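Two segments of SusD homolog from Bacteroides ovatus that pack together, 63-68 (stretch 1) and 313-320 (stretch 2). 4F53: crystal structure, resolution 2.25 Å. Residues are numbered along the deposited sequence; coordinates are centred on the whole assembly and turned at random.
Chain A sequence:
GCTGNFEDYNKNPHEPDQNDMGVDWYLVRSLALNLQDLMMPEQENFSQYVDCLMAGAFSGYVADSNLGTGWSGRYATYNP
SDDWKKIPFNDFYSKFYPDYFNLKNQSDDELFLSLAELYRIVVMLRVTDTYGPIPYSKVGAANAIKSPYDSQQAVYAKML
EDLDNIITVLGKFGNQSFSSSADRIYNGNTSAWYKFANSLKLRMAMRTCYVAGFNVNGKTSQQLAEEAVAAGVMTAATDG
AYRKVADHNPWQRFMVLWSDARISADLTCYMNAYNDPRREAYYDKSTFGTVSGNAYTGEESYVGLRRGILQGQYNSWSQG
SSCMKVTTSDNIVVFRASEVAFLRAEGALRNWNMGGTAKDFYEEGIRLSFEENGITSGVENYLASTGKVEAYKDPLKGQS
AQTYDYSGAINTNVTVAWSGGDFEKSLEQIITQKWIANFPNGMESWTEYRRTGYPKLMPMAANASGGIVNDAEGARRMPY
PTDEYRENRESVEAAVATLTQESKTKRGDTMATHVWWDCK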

ATOM      1  N   ALA A  63       5.846  10.549   7.297  1.00 27.29           N
ATOM      2  CA  ALA A  63       5.548  11.365   8.456  1.00 27.89           C
ATOM      3  C   ALA A  63       5.097  12.716   7.951  1.00 32.87           C
ATOM      4  O   ALA A  63       5.876  13.416   7.307  1.00 32.79           O
ATOM      5  CB  ALA A  63       6.770  11.497   9.355  1.00 28.97           C
ATOM      6  N   ASP A  64       3.843  13.086   8.218  1.00 30.99           N
ATOM      7  CA  ASP A  64       3.301  14.408   7.899  1.00 30.37           C
ATOM      8  C   ASP A  64       4.181  15.468   8.576  1.00 35.74           C
ATOM      9  O   ASP A  64       4.659  15.245   9.692  1.00 34.99           O
ATOM     10  CB  ASP A  64       1.827  14.511   8.317  1.00 31.67           C
ATOM     11  CG  ASP A  64       0.927  13.405   7.730  1.00 45.31           C
ATOM     12  OD1 ASP A  64       1.089  13.081   6.516  1.00 46.05           O
ATOM     13  OD2 ASP A  64       0.067  12.851   8.493  1.00 44.70           O
ATOM     14  N   SER A  65       4.484  16.560   7.847  1.00 33.48           N
ATOM     15  CA  SER A  65       5.387  17.641   8.283  1.00 33.17           C
ATOM     16  C   SER A  65       4.791  19.030   7.972  1.00 39.35           C
ATOM     17  O   SER A  65       5.523  19.966   7.669  1.00 39.50           O
ATOM     18  CB  SER A  65       6.751  17.488   7.616  1.00 30.56           C
ATOM     19  OG  SER A  65       6.617  17.485   6.206  1.00 33.31           O
ATOM     20  N   ASN A  66       3.465  19.148   8.020  1.00 36.42           N
ATOM     21  CA  ASN A  66       2.794  20.416   7.798  1.00 38.00           C
ATOM     22  C   ASN A  66       2.812  21.195   9.136  1.00 43.01           C
ATOM     23  O   ASN A  66       2.284  20.715  10.148  1.00 42.15           O
ATOM     24  CB  ASN A  66       1.372  20.187   7.264  1.00 37.82           C
ATOM     25  CG  ASN A  66       0.591  21.452   7.031  1.00 45.77           C
ATOM     26  OD1 ASN A  66       0.165  22.116   7.961  1.00 43.35           O
ATOM     27  ND2 ASN A  66       0.374  21.805   5.786  1.00 39.16           N
ATOM     28  N   LEU A  67       3.442  22.376   9.134  1.00 40.60           N
ATOM     29  CA  LEU A  67       3.617  23.189  10.342  1.00 43.02           C
ATOM     30  C   LEU A  67       2.477  24.205  10.550  1.00 49.49           C
ATOM     31  O   LEU A  67       2.528  24.984  11.496  1.00 50.42           O
ATOM     32  CB  LEU A  67       4.983  23.917  10.296  1.00 43.64           C
ATOM     33  CG  LEU A  67       6.214  23.078   9.903  1.00 47.87           C
ATOM     34  CD1 LEU A  67       7.461  23.950   9.778  1.00 47.58           C
ATOM     35  CD2 LEU A  67       6.433  21.904  10.855  1.00 50.73           C
ATOM     36  N   GLY A  68       1.456  24.160   9.697  1.00 47.65           N
ATOM     37  CA  GLY A  68       0.307  25.054   9.776  1.00 49.97           C
ATOM     38  C   GLY A  68      -0.725  24.688  10.832  1.00 56.45           C
ATOM     39  O   GLY A  68      -0.603  23.671  11.536  1.00 54.84           O
ATOM     40  N   GLN A 313       2.051  20.822  17.119  1.00 45.88           N
ATOM     41  CA  GLN A 313       3.056  20.401  18.107  1.00 45.26           C
ATOM     42  C   GLN A 313       4.349  19.915  17.462  1.00 46.36           C
ATOM     43  O   GLN A 313       5.010  19.018  17.983  1.00 45.13           O
ATOM     44  CB  GLN A 313       2.474  19.317  19.024  1.00 45.89           C
ATOM     45  CG  GLN A 313       1.372  19.876  19.914  1.00 53.49           C
ATOM     46  CD  GLN A 313       0.761  18.878  20.851  1.00 61.99           C
ATOM     47  OE1 GLN A 313       0.966  17.665  20.761  1.00 53.93           O
ATOM     48  NE2 GLN A 313      -0.035  19.376  21.775  1.00 54.51           N
ATOM     49  N   TYR A 314       4.722  20.539  16.341  1.00 41.60           N
ATOM     50  CA  TYR A 314       5.953  20.222  15.615  1.00 39.32           C
ATOM     51  C   TYR A 314       7.072  21.129  16.022  1.00 43.98           C
ATOM     52  O   TYR A 314       6.843  22.329  16.235  1.00 41.94           O
ATOM     53  CB  TYR A 314       5.745  20.409  14.110  1.00 38.41           C
ATOM     54  CG  TYR A 314       4.950  19.321  13.439  1.00 38.26           C
ATOM     55  CD1 TYR A 314       3.557  19.395  13.357  1.00 40.98           C
ATOM     56  CD2 TYR A 314       5.583  18.246  12.832  1.00 36.67           C
ATOM     57  CE1 TYR A 314       2.818  18.388  12.735  1.00 40.17           C
ATOM     58  CE2 TYR A 314       4.857  17.239  12.206  1.00 36.50           C
ATOM     59  CZ  TYR A 314       3.476  17.320  12.155  1.00 40.39           C
ATOM     60  OH  TYR A 314       2.771  16.353  11.515  1.00 38.31           O
ATOM     61  N   ASN A 315       8.303  20.594  16.041  1.00 41.99           N
ATOM     62  CA  ASN A 315       9.482  21.442  16.213  1.00 42.69           C
ATOM     63  C   ASN A 315       9.594  22.248  14.906  1.00 45.97           C
ATOM     64  O   ASN A 315       9.312  21.678  13.843  1.00 45.61           O
ATOM     65  CB  ASN A 315      10.714  20.580  16.475  1.00 42.66           C
ATOM     66  CG  ASN A 315      10.882  20.158  17.910  1.00 55.03           C
ATOM     67  OD1 ASN A 315      10.592  20.905  18.853  1.00 48.57           O
ATOM     68  ND2 ASN A 315      11.423  18.972  18.102  1.00 43.35           N
ATOM     69  N   SER A 316       9.904  23.554  14.965  1.00 43.76           N
ATOM     70  CA  SER A 316       9.944  24.415  13.759  1.00 43.51           C
ATOM     71  C   SER A 316      10.950  23.968  12.673  1.00 46.60           C
ATOM     72  O   SER A 316      10.826  24.431  11.538  1.00 46.96           O
ATOM     73  CB  SER A 316      10.217  25.873  14.123  1.00 44.28           C
ATOM     74  OG  SER A 316      11.518  26.030  14.659  1.00 50.97           O
ATOM     75  N   TRP A 317      11.923  23.098  13.003  1.00 41.73           N
ATOM     76  CA  TRP A 317      12.918  22.642  12.022  1.00 40.84           C
ATOM     77  C   TRP A 317      12.608  21.260  11.449  1.00 41.87           C
ATOM     78  O   TRP A 317      13.436  20.717  10.717  1.00 41.20           O
ATOM     79  CB  TRP A 317      14.341  22.652  12.620  1.00 40.38           C
ATOM     80  CG  TRP A 317      14.822  24.001  13.084  1.00 42.26           C
ATOM     81  CD1 TRP A 317      14.254  25.214  12.825  1.00 45.33           C
ATOM     82  CD2 TRP A 317      15.977  24.261  13.886  1.00 43.52           C
ATOM     83  NE1 TRP A 317      14.945  26.205  13.464  1.00 46.31           N
ATOM     84  CE2 TRP A 317      16.024  25.653  14.110  1.00 48.96           C
ATOM     85  CE3 TRP A 317      16.992  23.453  14.425  1.00 45.39           C
ATOM     86  CZ2 TRP A 317      17.045  26.260  14.860  1.00 50.49           C
ATOM     87  CZ3 TRP A 317      17.990  24.049  15.185  1.00 48.94           C
ATOM     88  CH2 TRP A 317      18.011  25.435  15.399  1.00 51.07           C
ATOM     89  N   SER A 318      11.392  20.727  11.715  1.00 37.30           N
ATOM     90  CA  SER A 318      10.912  19.402  11.278  1.00 35.80           C
ATOM     91  C   SER A 318      11.048  19.111   9.782  1.00 38.60           C
ATOM     92  O   SER A 318      11.236  17.946   9.417  1.00 36.68           O
ATOM     93  CB  SER A 318       9.452  19.198  11.672  1.00 37.70           C
ATOM     94  OG  SER A 318       9.360  19.149  13.081  1.00 43.65           O
ATOM     95  N   GLN A 319      10.955  20.132   8.913  1.00 36.31           N
ATOM     96  CA  GLN A 319      11.049  19.881   7.461  1.00 35.30           C
ATOM     97  C   GLN A 319      12.518  19.666   7.025  1.00 36.42           C
ATOM     98  O   GLN A 319      12.753  19.251   5.902  1.00 36.39           O
ATOM     99  CB  GLN A 319      10.336  20.958   6.649  1.00 36.78           C
ATOM    100  CG  GLN A 319       8.831  21.023   6.971  1.00 40.33           C
ATOM    101  CD  GLN A 319       8.090  22.135   6.267  1.00 48.93           C
ATOM    102  OE1 GLN A 319       8.676  23.050   5.687  1.00 48.85           O
ATOM    103  NE2 GLN A 319       6.774  22.059   6.268  1.00 37.07           N
ATOM    104  N   GLY A 320      13.460  19.811   7.960  1.00 31.90           N
ATOM    105  CA  GLY A 320      14.863  19.484   7.757  1.00 30.97           C
ATOM    106  C   GLY A 320      15.090  17.973   7.746  1.00 35.62           C
ATOM    107  O   GLY A 320      16.166  17.517   7.369  1.00 36.06           O
TER
HETATM  108  O   HOH W   1       1.324  17.655   9.545  1.00 34.94           O
HETATM  109  O   HOH W   2       3.930  23.682   6.735  1.00 36.55           O

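Residues 63-68 and 313-320 lie far apart in the chain, yet they pack closely enough to bury 374 Å² between them. Stretch 1 leaves a strand at Asp64 and continues as loop; stretch 2 is irregular until a type I turn from Asn315 to Ser318 leads into a short 3-10 segment. The nearest CA pairs are Ser65 with Gln319, at 6.1 Å, and Leu67 with Tyr314, at 6.5 Å. No backbone-to-backbone hydrogen bond joins the two stretches. Instead, side chains of stretch 2 reach across to two backbone carbonyls of stretch 1, Asp64 O and Ser65 O.

The best-defined of these links is made by Gln319. Its CA-to-CB bond points sideways, but the extended chi2 (t) carries the amide closer, and Gln319 NE2 donates to Ser65 O at 2.8 Å with an almost linear N-H...O angle of 178°. The same NE2 makes a weak hydrogen bond to water 2, 3.3 Å away, which also accepts from Leu67 N at 2.8 Å. Gln319 NE2 thus donates both to a carbonyl and, weakly, to a water that also takes the NH of Leu67.

The CA-to-CB bond of Tyr314 points toward stretch 1, and the side chain places its hydroxyl beside Asp64. The distance from Tyr314 OH to Asp64 O is 2.8 Å, with the carbonyl oxygen at the ring edge, near its plane; this hydrogen bond is weak, and the hydroxyl proton has another acceptor within reach. Water 1 is hydrogen-bonded to Tyr314 OH at 2.8 Å and accepts from Asn66 N at 3.0 Å, so this NH, like that of Leu67, is satisfied by solvent held at the junction. The carboxylate of Asp64 leads away from the contact, and its OD2 is bonded elsewhere in the structure.

Leu67 supplies the apolar part of the interface. Its side chain bends nearer to stretch 2, bringing CD2 to 3.6 Å from Tyr314 CB and 4.1 Å from Ser318 CB, while CD1 approaches Ser316 O at 3.8 Å. These are van der Waals contacts, and Leu67 has the largest area covered by the opposing stretch, 90 Å².

Internal bonds hold both loops in shape. Asn315 O accepts from Ser318 N at 3.1 Å, closing the turn, and from Ser318 OG at 2.6 Å, so the serine hydroxyl is satisfied within its own stretch. Trp317 O then accepts from Gly320 N at 2.9 Å. In stretch 1, the CA-to-CB bond of Asn66 points away from stretch 2, and Asn66 OD1 accepts from Gly68 N at 3.0 Å.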